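Beta-phenylalanine aminotransferase (Variovorax paradoxus, PDB 4AO9) catalyses a pyridoxal-5'-phosphate-dependent transamination in which beta-phenylalanine gives up its amino group, as a class-III aminotransferase. Local coordinates at residues Ile26-Phe37 with Arg399-Asn410. Numbering follows the deposited sequence.
Sequences IDQALADAYRRF and RLRQLLFFHLLN
A bend at chi3 (-60°) turns the guanidinium of Arg399 across Ile26 toward Asp27, while Phe37, with CG anti to the backbone N (chi1 172°), presents a ring face to Phe406. NH1 of Arg399 forms a salt bridge with OD1 of Asp27 at 2.8 Å; the oxygen lies in the guanidinium plane, but the nitrogen approaches from above the carboxylate. Ile26 CG2 sits over the centre of the same guanidinium, 3.5 Å from Arg399 CZ. Arg399 has two more partners: Asp397, in a salt bridge through NH2, and the backbone carbonyl of His23, through NH1. With Arg399 shortened to an alanine, Asp27 is likely to lose its partner on helix 398-410 and Ile26 CG2 its flat cover. The two helical segments run in the same general direction, their axes 36° apart, and between them Leu30, Leu403 and Phe406 interlock as knobs into holes, Leu403 CD2 lying 3.7 Å from Leu30 N. Phe406 fits among Leu30, Ala33, Tyr34 and Phe37; its edge points at the Phe37 face in an offset edge-to-face pair, Phe406 CE1 being 3.6 Å from Phe37 CG. Leu409 CD1 meets the edge of that Phe37 ring, and Phe69 adds another aromatic neighbour. Tyr34 OH donates to Gln402 OE1 at 2.7 Å, in the carbonyl plane. At the far end, Arg36 NH1 makes a weak bond to Asn410 OD1 (3.2 Å), reinforced by a water bridging the two atoms; Asp32 OD2 accepts from Arg36 NE and NH2. The contact thus packs the N-terminal helix 23-40 against helix 398-410 through an apolar, aromatic seam, with a salt bridge at one end and a weak, water-bridged polar pair at the other.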
loop_
_atom_site.group_PDB
_atom_site.type_symbol
_atom_site.label_atom_id
_atom_site.label_comp_id
_atom_site.label_asym_id
_atom_site.label_seq_id
_atom_site.Cartn_x
_atom_site.Cartn_y
_atom_site.Cartn_z
ATOM N N ILE A 26 -23.426 -17.552 -29.789
ATOM C CA ILE A 26 -22.473 -16.793 -28.973
ATOM C C ILE A 26 -21.545 -17.751 -28.210
ATOM O O ILE A 26 -20.329 -17.529 -28.158
ATOM C CB ILE A 26 -23.177 -15.786 -28.027
ATOM C CG1 ILE A 26 -23.842 -14.669 -28.835
ATOM C CG2 ILE A 26 -22.177 -15.164 -27.050
ATOM C CD1 ILE A 26 -24.845 -13.826 -28.040
ATOM N N ASP A 27 -22.116 -18.813 -27.637
ATOM C CA ASP A 27 -21.321 -19.859 -26.976
ATOM C C ASP A 27 -20.295 -20.460 -27.939
ATOM O O ASP A 27 -19.135 -20.652 -27.569
ATOM C CB ASP A 27 -22.215 -20.970 -26.408
ATOM C CG ASP A 27 -22.862 -20.600 -25.078
ATOM O OD1 ASP A 27 -22.428 -19.622 -24.428
ATOM O OD2 ASP A 27 -23.812 -21.307 -24.671
ATOM N N GLN A 28 -20.731 -20.746 -29.168
ATOM C CA GLN A 28 -19.865 -21.293 -30.215
ATOM C C GLN A 28 -18.731 -20.336 -30.582
ATOM O O GLN A 28 -17.574 -20.748 -30.657
ATOM C CB GLN A 28 -20.674 -21.645 -31.473
ATOM C CG GLN A 28 -21.689 -22.778 -31.294
ATOM C CD GLN A 28 -22.718 -22.842 -32.425
ATOM O OE1 GLN A 28 -22.368 -22.844 -33.610
ATOM N NE2 GLN A 28 -23.998 -22.908 -32.058
ATOM N N ALA A 29 -19.070 -19.064 -30.803
ATOM C CA ALA A 29 -18.084 -18.045 -31.167
ATOM C C ALA A 29 -17.046 -17.862 -30.063
ATOM O O ALA A 29 -15.861 -17.659 -30.343
ATOM C CB ALA A 29 -18.767 -16.718 -31.478
ATOM N N LEU A 30 -17.497 -17.942 -28.812
ATOM C CA LEU A 30 -16.594 -17.815 -27.668
ATOM C C LEU A 30 -15.650 -19.011 -27.546
ATOM O O LEU A 30 -14.455 -18.831 -27.278
ATOM C CB LEU A 30 -17.368 -17.590 -26.365
ATOM C CG LEU A 30 -16.515 -17.162 -25.163
ATOM C CD1 LEU A 30 -15.772 -15.864 -25.465
ATOM C CD2 LEU A 30 -17.386 -16.999 -23.929
ATOM N N ALA A 31 -16.181 -20.218 -27.749
ATOM C CA ALA A 31 -15.365 -21.437 -27.734
ATOM C C ALA A 31 -14.259 -21.344 -28.785
ATOM O O ALA A 31 -13.103 -21.701 -28.525
ATOM C CB ALA A 31 -16.235 -22.674 -27.975
ATOM N N ASP A 32 -14.625 -20.847 -29.963
ATOM C CA ASP A 32 -13.686 -20.618 -31.050
ATOM C C ASP A 32 -12.608 -19.588 -30.662
ATOM O O ASP A 32 -11.424 -19.804 -30.905
ATOM C CB ASP A 32 -14.448 -20.184 -32.313
ATOM C CG ASP A 32 -13.531 -19.882 -33.470
ATOM O OD1 ASP A 32 -12.925 -20.830 -34.020
ATOM O OD2 ASP A 32 -13.416 -18.694 -33.834
ATOM N N ALA A 33 -13.025 -18.481 -30.045
ATOM C CA ALA A 33 -12.081 -17.442 -29.614
ATOM C C ALA A 33 -11.081 -17.974 -28.582
ATOM O O ALA A 33 -9.878 -17.681 -28.664
ATOM C CB ALA A 33 -12.827 -16.225 -29.074
ATOM N N TYR A 34 -11.582 -18.761 -27.629
ATOM C CA TYR A 34 -10.726 -19.401 -26.622
ATOM C C TYR A 34 -9.669 -20.282 -27.291
ATOM O O TYR A 34 -8.490 -20.223 -26.941
ATOM C CB TYR A 34 -11.541 -20.247 -25.643
ATOM C CG TYR A 34 -12.161 -19.524 -24.452
ATOM C CD1 TYR A 34 -12.667 -18.227 -24.559
ATOM C CD2 TYR A 34 -12.285 -20.177 -23.222
ATOM C CE1 TYR A 34 -13.262 -17.591 -23.459
ATOM C CE2 TYR A 34 -12.870 -19.558 -22.123
ATOM C CZ TYR A 34 -13.367 -18.267 -22.248
ATOM O OH TYR A 34 -13.952 -17.667 -21.154
ATOM N N ARG A 35 -10.093 -21.089 -28.265
ATOM C CA ARG A 35 -9.161 -21.992 -28.940
ATOM C C ARG A 35 -8.071 -21.241 -29.696
ATOM O O ARG A 35 -6.888 -21.580 -29.587
ATOM C CB ARG A 35 -9.888 -22.949 -29.892
ATOM C CG ARG A 35 -8.943 -23.967 -30.526
ATOM C CD ARG A 35 -9.545 -24.684 -31.725
ATOM N NE ARG A 35 -9.923 -23.794 -32.826
ATOM C CZ ARG A 35 -9.069 -23.144 -33.617
ATOM N NH1 ARG A 35 -7.756 -23.238 -33.430
ATOM N NH2 ARG A 35 -9.540 -22.373 -34.591
ATOM N N ARG A 36 -8.470 -20.235 -30.472
ATOM C CA ARG A 36 -7.520 -19.452 -31.252
ATOM C C ARG A 36 -6.538 -18.712 -30.335
ATOM O O ARG A 36 -5.333 -18.691 -30.593
ATOM C CB ARG A 36 -8.250 -18.483 -32.188
ATOM C CG ARG A 36 -8.849 -19.151 -33.433
ATOM C CD ARG A 36 -9.440 -18.134 -34.414
ATOM N NE ARG A 36 -10.755 -17.644 -33.990
ATOM C CZ ARG A 36 -10.971 -16.485 -33.371
ATOM N NH1 ARG A 36 -9.957 -15.669 -33.092
ATOM N NH2 ARG A 36 -12.207 -16.139 -33.028
ATOM N N PHE A 37 -7.068 -18.132 -29.261
ATOM C CA PHE A 37 -6.245 -17.458 -28.257
ATOM C C PHE A 37 -5.236 -18.428 -27.636
ATOM O O PHE A 37 -4.040 -18.121 -27.540
ATOM C CB PHE A 37 -7.157 -16.829 -27.196
ATOM C CG PHE A 37 -6.424 -16.274 -25.995
ATOM C CD1 PHE A 37 -5.937 -14.971 -26.002
ATOM C CD2 PHE A 37 -6.225 -17.066 -24.874
ATOM C CE1 PHE A 37 -5.257 -14.461 -24.894
ATOM C CE2 PHE A 37 -5.543 -16.570 -23.764
ATOM C CZ PHE A 37 -5.066 -15.260 -23.776
ATOM N N ARG A 399 -20.435 -12.455 -22.205
ATOM C CA ARG A 399 -19.747 -13.168 -23.275
ATOM C C ARG A 399 -19.396 -12.210 -24.408
ATOM O O ARG A 399 -18.425 -12.427 -25.127
ATOM C CB ARG A 399 -20.592 -14.337 -23.808
ATOM C CG ARG A 399 -20.888 -15.427 -22.778
ATOM C CD ARG A 399 -21.945 -16.415 -23.297
ATOM N NE ARG A 399 -23.209 -15.747 -23.609
ATOM C CZ ARG A 399 -24.170 -16.250 -24.382
ATOM N NH1 ARG A 399 -24.036 -17.443 -24.948
ATOM N NH2 ARG A 399 -25.271 -15.542 -24.600
ATOM N N LEU A 400 -20.195 -11.155 -24.558
ATOM C CA LEU A 400 -19.958 -10.147 -25.583
ATOM C C LEU A 400 -18.716 -9.313 -25.284
ATOM O O LEU A 400 -17.955 -8.992 -26.192
ATOM C CB LEU A 400 -21.193 -9.252 -25.776
ATOM C CG LEU A 400 -22.472 -9.959 -26.234
ATOM C CD1 LEU A 400 -23.615 -8.970 -26.325
ATOM C CD2 LEU A 400 -22.266 -10.666 -27.571
ATOM N N ARG A 401 -18.517 -8.963 -24.013
ATOM C CA ARG A 401 -17.283 -8.298 -23.588
ATOM C C ARG A 401 -16.056 -9.165 -23.886
ATOM O O ARG A 401 -15.018 -8.656 -24.315
ATOM C CB ARG A 401 -17.329 -7.956 -22.094
ATOM C CG ARG A 401 -18.404 -6.938 -21.709
ATOM C CD ARG A 401 -18.075 -6.313 -20.354
ATOM N NE ARG A 401 -18.481 -4.905 -20.255
ATOM C CZ ARG A 401 -18.386 -4.188 -19.136
ATOM N NH1 ARG A 401 -17.899 -4.731 -18.023
ATOM N NH2 ARG A 401 -18.768 -2.925 -19.123
ATOM N N GLN A 402 -16.187 -10.476 -23.669
ATOM C CA GLN A 402 -15.080 -11.395 -23.961
ATOM C C GLN A 402 -14.793 -11.439 -25.459
ATOM O O GLN A 402 -13.637 -11.356 -25.882
ATOM C CB GLN A 402 -15.361 -12.800 -23.429
ATOM C CG GLN A 402 -15.497 -12.897 -21.927
ATOM C CD GLN A 402 -15.669 -14.326 -21.478
ATOM O OE1 GLN A 402 -14.726 -15.127 -21.532
ATOM N NE2 GLN A 402 -16.870 -14.663 -21.035
ATOM N N LEU A 403 -15.845 -11.557 -26.269
ATOM C CA LEU A 403 -15.670 -11.572 -27.719
ATOM C C LEU A 403 -14.969 -10.306 -28.214
ATOM O O LEU A 403 -14.069 -10.382 -29.047
ATOM C CB LEU A 403 -17.011 -11.804 -28.446
ATOM C CG LEU A 403 -17.630 -13.206 -28.271
ATOM C CD1 LEU A 403 -19.046 -13.286 -28.846
ATOM C CD2 LEU A 403 -16.770 -14.299 -28.893
ATOM N N LEU A 404 -15.364 -9.151 -27.673
ATOM C CA LEU A 404 -14.697 -7.878 -27.985
ATOM C C LEU A 404 -13.213 -7.897 -27.625
ATOM O O LEU A 404 -12.364 -7.523 -28.439
ATOM C CB LEU A 404 -15.385 -6.707 -27.264
ATOM C CG LEU A 404 -14.732 -5.331 -27.481
ATOM C CD1 LEU A 404 -14.719 -4.910 -28.957
ATOM C CD2 LEU A 404 -15.469 -4.295 -26.651
ATOM N N PHE A 405 -12.919 -8.339 -26.401
ATOM C CA PHE A 405 -11.546 -8.431 -25.910
ATOM C C PHE A 405 -10.657 -9.267 -26.835
ATOM O O PHE A 405 -9.575 -8.826 -27.225
ATOM C CB PHE A 405 -11.522 -8.998 -24.479
ATOM C CG PHE A 405 -10.138 -9.260 -23.963
ATOM C CD1 PHE A 405 -9.355 -8.214 -23.467
ATOM C CD2 PHE A 405 -9.602 -10.547 -24.001
ATOM C CE1 PHE A 405 -8.062 -8.449 -23.008
ATOM C CE2 PHE A 405 -8.301 -10.792 -23.539
ATOM C CZ PHE A 405 -7.535 -9.735 -23.047
ATOM N N PHE A 406 -11.126 -10.462 -27.194
ATOM C CA PHE A 406 -10.346 -11.350 -28.063
ATOM C C PHE A 406 -10.219 -10.812 -29.483
ATOM O O PHE A 406 -9.156 -10.922 -30.099
ATOM C CB PHE A 406 -10.919 -12.772 -28.061
ATOM C CG PHE A 406 -10.759 -13.485 -26.747
ATOM C CD1 PHE A 406 -9.488 -13.810 -26.269
ATOM C CD2 PHE A 406 -11.871 -13.838 -25.984
ATOM C CE1 PHE A 406 -9.334 -14.456 -25.051
ATOM C CE2 PHE A 406 -11.724 -14.483 -24.762
ATOM C CZ PHE A 406 -10.448 -14.795 -24.297
ATOM N N HIS A 407 -11.292 -10.197 -29.980
ATOM C CA HIS A 407 -11.247 -9.524 -31.266
ATOM C C HIS A 407 -10.173 -8.437 -31.281
ATOM O O HIS A 407 -9.400 -8.344 -32.230
ATOM C CB HIS A 407 -12.611 -8.922 -31.638
ATOM C CG HIS A 407 -12.569 -8.080 -32.872
ATOM N ND1 HIS A 407 -12.536 -8.622 -34.140
ATOM C CD2 HIS A 407 -12.508 -6.737 -33.034
ATOM C CE1 HIS A 407 -12.473 -7.648 -35.028
ATOM N NE2 HIS A 407 -12.459 -6.494 -34.386
ATOM N N LEU A 408 -10.126 -7.622 -30.226
ATOM C CA LEU A 408 -9.146 -6.547 -30.168
ATOM C C LEU A 408 -7.728 -7.105 -30.157
ATOM O O LEU A 408 -6.854 -6.583 -30.847
ATOM C CB LEU A 408 -9.419 -5.607 -28.979
ATOM C CG LEU A 408 -10.656 -4.716 -29.152
ATOM C CD1 LEU A 408 -10.977 -4.033 -27.826
ATOM C CD2 LEU A 408 -10.466 -3.689 -30.266
ATOM N N LEU A 409 -7.504 -8.194 -29.422
ATOM C CA LEU A 409 -6.194 -8.859 -29.477
ATOM C C LEU A 409 -5.831 -9.242 -30.910
ATOM O O LEU A 409 -4.697 -9.031 -31.328
ATOM C CB LEU A 409 -6.129 -10.097 -28.576
ATOM C CG LEU A 409 -6.187 -9.897 -27.059
ATOM C CD1 LEU A 409 -6.113 -11.247 -26.362
ATOM C CD2 LEU A 409 -5.066 -8.987 -26.556
ATOM N N ASN A 410 -6.796 -9.794 -31.652
ATOM C CA ASN A 410 -6.571 -10.154 -33.066
ATOM C C ASN A 410 -6.200 -8.950 -33.935
ATOM O O ASN A 410 -5.485 -9.089 -34.937
ATOM C CB ASN A 410 -7.814 -10.817 -33.672
ATOM C CG ASN A 410 -8.168 -12.148 -33.029
ATOM O OD1 ASN A 410 -9.336 -12.559 -33.068
ATOM N ND2 ASN A 410 -7.192 -12.829 -32.460
HETATM O O HOH W 1 -11.141 -13.870 -31.511
#